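Local coordinates for malarial CLPB2 atpase/hsp101 protein (Plasmodium falciparum, PDB 4IRF), which probably acts as an ATP-driven chaperone of the ClpA/ClpB family, seen here as its N-terminal cargo-binding domain, at residues 44-54 and 113-121. Numbering follows the deposited sequence.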
ATOM      1  N   LEU A  44      -3.028  -3.921  -1.130  1.00 20.85           N
ATOM      2  CA  LEU A  44      -3.644  -3.314   0.036  1.00 20.21           C
ATOM      3  C   LEU A  44      -5.132  -3.141  -0.257  1.00 28.54           C
ATOM      4  O   LEU A  44      -5.963  -3.581   0.546  1.00 24.67           O
ATOM      5  CB  LEU A  44      -2.939  -1.988   0.351  1.00 20.06           C
ATOM      6  CG  LEU A  44      -3.273  -1.380   1.708  1.00 21.80           C
ATOM      7  CD1 LEU A  44      -2.084  -0.613   2.267  1.00 21.64           C
ATOM      8  CD2 LEU A  44      -4.440  -0.433   1.519  1.00 23.00           C
ATOM      9  N   ALA A  45      -5.435  -2.612  -1.445  1.00 23.09           N
ATOM     10  CA  ALA A  45      -6.836  -2.350  -1.850  1.00 28.12           C
ATOM     11  C   ALA A  45      -7.659  -3.641  -1.805  1.00 32.30           C
ATOM     12  O   ALA A  45      -8.840  -3.622  -1.449  1.00 35.10           O
ATOM     13  CB  ALA A  45      -6.885  -1.717  -3.199  1.00 27.21           C
ATOM     14  N   LYS A  46      -7.037  -4.773  -2.143  1.00 28.11           N
ATOM     15  CA  LYS A  46      -7.794  -6.020  -2.198  1.00 27.23           C
ATOM     16  C   LYS A  46      -7.787  -6.843  -0.910  1.00 36.47           C
ATOM     17  O   LYS A  46      -8.563  -7.782  -0.764  1.00 31.14           O
ATOM     18  CB  LYS A  46      -7.348  -6.870  -3.382  1.00 32.74           C
ATOM     19  CG  LYS A  46      -6.043  -7.611  -3.153  1.00 33.53           C
ATOM     20  CD  LYS A  46      -5.900  -8.744  -4.175  1.00 36.10           C
ATOM     21  CE  LYS A  46      -4.492  -9.326  -4.198  1.00 40.28           C
ATOM     22  NZ  LYS A  46      -4.383 -10.288  -5.349  1.00 42.50           N
ATOM     23  N   SER A  47      -6.933  -6.487   0.046  1.00 28.69           N
ATOM     24  CA  SER A  47      -6.909  -7.206   1.304  1.00 29.98           C
ATOM     25  C   SER A  47      -8.186  -7.019   2.122  1.00 33.22           C
ATOM     26  O   SER A  47      -8.951  -6.059   1.891  1.00 30.38           O
ATOM     27  CB  SER A  47      -5.739  -6.731   2.166  1.00 28.17           C
ATOM     28  OG  SER A  47      -5.925  -5.393   2.579  1.00 26.24           O
ATOM     29  N   ASP A  48      -8.387  -7.906   3.097  1.00 30.37           N
ATOM     30  CA  ASP A  48      -9.533  -7.786   4.008  1.00 34.72           C
ATOM     31  C   ASP A  48      -9.534  -6.435   4.712  1.00 33.03           C
ATOM     32  O   ASP A  48     -10.535  -5.708   4.710  1.00 33.08           O
ATOM     33  CB  ASP A  48      -9.509  -8.892   5.065  1.00 34.49           C
ATOM     34  CG  ASP A  48     -10.064 -10.219   4.553  1.00 56.33           C
ATOM     35  OD1 ASP A  48     -10.646 -10.257   3.437  1.00 51.33           O
ATOM     36  OD2 ASP A  48      -9.926 -11.225   5.283  1.00 70.22           O
ATOM     37  N   TYR A  49      -8.402  -6.093   5.321  1.00 32.58           N
ATOM     38  CA  TYR A  49      -8.353  -4.904   6.162  1.00 28.15           C
ATOM     39  C   TYR A  49      -8.321  -3.640   5.317  1.00 31.08           C
ATOM     40  O   TYR A  49      -9.001  -2.646   5.615  1.00 28.26           O
ATOM     41  CB  TYR A  49      -7.132  -4.974   7.073  1.00 25.62           C
ATOM     42  CG  TYR A  49      -7.098  -3.908   8.130  1.00 28.20           C
ATOM     43  CD1 TYR A  49      -6.739  -2.608   7.827  1.00 33.85           C
ATOM     44  CD2 TYR A  49      -7.435  -4.200   9.441  1.00 36.18           C
ATOM     45  CE1 TYR A  49      -6.706  -1.628   8.785  1.00 34.84           C
ATOM     46  CE2 TYR A  49      -7.398  -3.219  10.418  1.00 34.49           C
ATOM     47  CZ  TYR A  49      -7.038  -1.934  10.079  1.00 36.35           C
ATOM     48  OH  TYR A  49      -6.990  -0.938  11.035  1.00 35.34           O
ATOM     49  N   GLY A  50      -7.486  -3.654   4.277  1.00 29.80           N
ATOM     50  CA  GLY A  50      -7.409  -2.527   3.378  1.00 29.08           C
ATOM     51  C   GLY A  50      -8.734  -2.196   2.703  1.00 26.15           C
ATOM     52  O   GLY A  50      -9.058  -1.016   2.524  1.00 30.09           O
ATOM     53  N   SER A  51      -9.492  -3.218   2.304  1.00 28.00           N
ATOM     54  CA  SER A  51     -10.746  -2.956   1.582  1.00 30.78           C
ATOM     55  C   SER A  51     -11.785  -2.325   2.500  1.00 33.70           C
ATOM     56  O   SER A  51     -12.506  -1.410   2.115  1.00 43.32           O
ATOM     57  CB  SER A  51     -11.283  -4.235   0.928  1.00 33.98           C
ATOM     58  OG  SER A  51     -11.452  -5.278   1.874  1.00 39.37           O
ATOM     59  N   THR A  52     -11.850  -2.830   3.721  1.00 33.31           N
ATOM     60  CA  THR A  52     -12.686  -2.228   4.757  1.00 37.19           C
ATOM     61  C   THR A  52     -12.268  -0.787   5.070  1.00 31.63           C
ATOM     62  O   THR A  52     -13.109   0.098   5.236  1.00 33.73           O
ATOM     63  CB  THR A  52     -12.596  -3.045   6.019  1.00 36.12           C
ATOM     64  OG1 THR A  52     -13.007  -4.387   5.732  1.00 37.06           O
ATOM     65  CG2 THR A  52     -13.463  -2.444   7.115  1.00 42.52           C
ATOM     66  N   LEU A  53     -10.958  -0.544   5.142  1.00 32.07           N
ATOM     67  CA  LEU A  53     -10.476   0.808   5.373  1.00 29.39           C
ATOM     68  C   LEU A  53     -10.960   1.812   4.328  1.00 29.38           C
ATOM     69  O   LEU A  53     -11.439   2.901   4.676  1.00 34.29           O
ATOM     70  CB  LEU A  53      -8.938   0.822   5.429  1.00 31.19           C
ATOM     71  CG  LEU A  53      -8.445   2.067   6.167  1.00 39.54           C
ATOM     72  CD1 LEU A  53      -8.317   1.768   7.664  1.00 33.39           C
ATOM     73  CD2 LEU A  53      -7.145   2.570   5.586  1.00 46.49           C
ATOM     74  N   PHE A  54     -10.840   1.443   3.051  1.00 28.73           N
ATOM     75  CA  PHE A  54     -11.202   2.321   1.962  1.00 32.05           C
ATOM     76  C   PHE A  54     -12.710   2.554   1.964  1.00 38.88           C
ATOM     77  O   PHE A  54     -13.167   3.656   1.664  1.00 41.52           O
ATOM     78  CB  PHE A  54     -10.776   1.720   0.625  1.00 31.40           C
ATOM     79  CG  PHE A  54      -9.324   1.948   0.287  1.00 28.09           C
ATOM     80  CD1 PHE A  54      -8.782   3.221   0.302  1.00 36.03           C
ATOM     81  CD2 PHE A  54      -8.502   0.879  -0.032  1.00 27.41           C
ATOM     82  CE1 PHE A  54      -7.420   3.423  -0.004  1.00 28.33           C
ATOM     83  CE2 PHE A  54      -7.149   1.080  -0.324  1.00 27.80           C
ATOM     84  CZ  PHE A  54      -6.621   2.349  -0.318  1.00 27.13           C
ATOM     85  N   ASP A 113       0.989  -0.942  10.943  1.00 23.06           N
ATOM     86  CA  ASP A 113      -0.290  -1.477  10.470  1.00 22.33           C
ATOM     87  C   ASP A 113      -0.579  -0.975   9.061  1.00 19.65           C
ATOM     88  O   ASP A 113       0.186  -0.215   8.466  1.00 19.33           O
ATOM     89  CB  ASP A 113      -1.425  -1.067  11.443  1.00 22.73           C
ATOM     90  CG  ASP A 113      -2.592  -2.050  11.439  1.00 27.64           C
ATOM     91  OD1 ASP A 113      -2.819  -2.716  10.415  1.00 23.93           O
ATOM     92  OD2 ASP A 113      -3.290  -2.152  12.471  1.00 32.01           O
ATOM     93  N   VAL A 114      -1.715  -1.391   8.521  1.00 20.92           N
ATOM     94  CA  VAL A 114      -2.095  -1.019   7.170  1.00 23.04           C
ATOM     95  C   VAL A 114      -2.219   0.479   6.935  1.00 23.61           C
ATOM     96  O   VAL A 114      -1.859   0.955   5.870  1.00 21.35           O
ATOM     97  CB  VAL A 114      -3.402  -1.752   6.759  1.00 25.34           C
ATOM     98  CG1 VAL A 114      -3.736  -1.481   5.324  1.00 22.89           C
ATOM     99  CG2 VAL A 114      -3.222  -3.234   6.944  1.00 21.29           C
ATOM    100  N   GLU A 115      -2.732   1.230   7.919  1.00 21.01           N
ATOM    101  CA  GLU A 115      -2.859   2.677   7.744  1.00 18.91           C
ATOM    102  C   GLU A 115      -1.490   3.325   7.610  1.00 18.65           C
ATOM    103  O   GLU A 115      -1.347   4.349   6.940  1.00 23.15           O
ATOM    104  CB  GLU A 115      -3.538   3.308   8.960  1.00 23.26           C
ATOM    105  CG  GLU A 115      -5.011   2.890   9.139  1.00 32.45           C
ATOM    106  CD  GLU A 115      -5.199   1.578   9.894  1.00 22.84           C
ATOM    107  OE1 GLU A 115      -4.238   0.793  10.088  1.00 27.78           O
ATOM    108  OE2 GLU A 115      -6.366   1.322  10.305  1.00 29.90           O
ATOM    109  N   HIS A 116      -0.502   2.771   8.299  1.00 20.78           N
ATOM    110  CA  HIS A 116       0.852   3.337   8.264  1.00 17.35           C
ATOM    111  C   HIS A 116       1.504   3.059   6.912  1.00 19.54           C
ATOM    112  O   HIS A 116       2.161   3.930   6.343  1.00 20.77           O
ATOM    113  CB  HIS A 116       1.676   2.772   9.420  1.00 20.81           C
ATOM    114  CG  HIS A 116       1.015   3.009  10.746  1.00 23.40           C
ATOM    115  ND1 HIS A 116       0.603   1.979  11.562  1.00 25.33           N
ATOM    116  CD2 HIS A 116       0.627   4.157  11.351  1.00 25.42           C
ATOM    117  CE1 HIS A 116       0.020   2.489  12.640  1.00 26.22           C
ATOM    118  NE2 HIS A 116       0.023   3.804  12.535  1.00 23.86           N
ATOM    119  N   LEU A 117       1.248   1.871   6.386  1.00 21.47           N
ATOM    120  CA  LEU A 117       1.671   1.511   5.045  1.00 23.47           C
ATOM    121  C   LEU A 117       0.974   2.423   4.052  1.00 18.66           C
ATOM    122  O   LEU A 117       1.605   2.952   3.111  1.00 23.08           O
ATOM    123  CB  LEU A 117       1.367   0.028   4.792  1.00 21.33           C
ATOM    124  CG  LEU A 117       1.835  -0.564   3.489  1.00 24.25           C
ATOM    125  CD1 LEU A 117       3.347  -0.388   3.307  1.00 22.56           C
ATOM    126  CD2 LEU A 117       1.479  -2.024   3.503  1.00 22.63           C
ATOM    127  N   LEU A 118      -0.322   2.683   4.278  1.00 18.96           N
ATOM    128  CA  LEU A 118      -1.055   3.585   3.399  1.00 22.08           C
ATOM    129  C   LEU A 118      -0.382   4.965   3.368  1.00 22.87           C
ATOM    130  O   LEU A 118      -0.181   5.553   2.292  1.00 23.56           O
ATOM    131  CB  LEU A 118      -2.546   3.668   3.814  1.00 25.27           C
ATOM    132  CG  LEU A 118      -3.433   4.430   2.826  1.00 32.09           C
ATOM    133  CD1 LEU A 118      -3.842   3.554   1.672  1.00 32.44           C
ATOM    134  CD2 LEU A 118      -4.651   4.974   3.555  1.00 33.64           C
ATOM    135  N   SER A 119       0.028   5.465   4.538  1.00 20.63           N
ATOM    136  CA  SER A 119       0.665   6.767   4.610  1.00 18.32           C
ATOM    137  C   SER A 119       1.983   6.746   3.829  1.00 21.78           C
ATOM    138  O   SER A 119       2.294   7.662   3.060  1.00 24.28           O
ATOM    139  CB  SER A 119       0.917   7.128   6.078  1.00 22.50           C
ATOM    140  OG  SER A 119       1.548   8.385   6.147  1.00 26.90           O
ATOM    141  N   GLY A 120       2.738   5.667   3.996  1.00 18.53           N
ATOM    142  CA  GLY A 120       3.994   5.516   3.278  1.00 17.25           C
ATOM    143  C   GLY A 120       3.823   5.478   1.768  1.00 17.21           C
ATOM    144  O   GLY A 120       4.556   6.147   1.006  1.00 20.77           O
ATOM    145  N   LEU A 121       2.813   4.742   1.329  1.00 20.57           N
ATOM    146  CA  LEU A 121       2.519   4.643  -0.102  1.00 18.79           C
ATOM    147  C   LEU A 121       2.179   5.983  -0.742  1.00 24.26           C
ATOM    148  O   LEU A 121       2.432   6.218  -1.921  1.00 23.06           O
ATOM    149  CB  LEU A 121       1.359   3.672  -0.297  1.00 18.17           C
ATOM    150  CG  LEU A 121       1.715   2.225  -0.077  1.00 23.81           C
ATOM    151  CD1 LEU A 121       0.421   1.407  -0.087  1.00 20.18           C
ATOM    152  CD2 LEU A 121       2.710   1.731  -1.183  1.00 19.84           C
TER
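The ring of Tyr49 meets Asp113 OD1 over one face, 4.3 Å above the plane and offset toward the rim, and carries Glu115 OE2 at its edge, near the ring plane. Val114 CB comes in obliquely, 3.6 Å from Tyr49 CD1. In the mainly helical Clp N-terminal domain, this packs the end of helix 37-46 and much of helix 48-56 against helix 114-121, in the buried middle of the fold. Helices 48-54 and 114-121 cross at -72°.

At the edge, Tyr49 OH donates to Glu115 OE2 over a very short 2.5 Å, with the carboxylate plane turned 75° from the ring. Glu115 gets there through a bend at chi2, which folds its carboxylate back toward helix 48-56. Lys148, from helix 138-151, forms salt bridges with Glu115 OE1 and Asp113 OD2, and Arg15 also pairs with Asp113. These positive charges probably help keep both buried acids ionised.

Leu53 CD1 touches Glu115 OE2 from above the carboxylate plane, roughly at right angles to the direction of the tyrosine hydroxyl, while its CD2 meets Leu118 CD2 tip to tip at 4.0 Å. The other methyl of Leu118, CD1, reaches Phe54 CZ at an oblique angle.

Leu44 is a knob in a hole made by Val114, Leu117, Leu118 and Leu121. With CG anti to the backbone N (chi1 -168°), its CD1 reaches into that hole, 3.6 Å from Val114 CG1. Behind it, Ser47 caps helix 48-56 by accepting from Gly50 N, and its OG in turn donates to Leu44 O, in the carbonyl plane on a lone pair, at 2.7 Å.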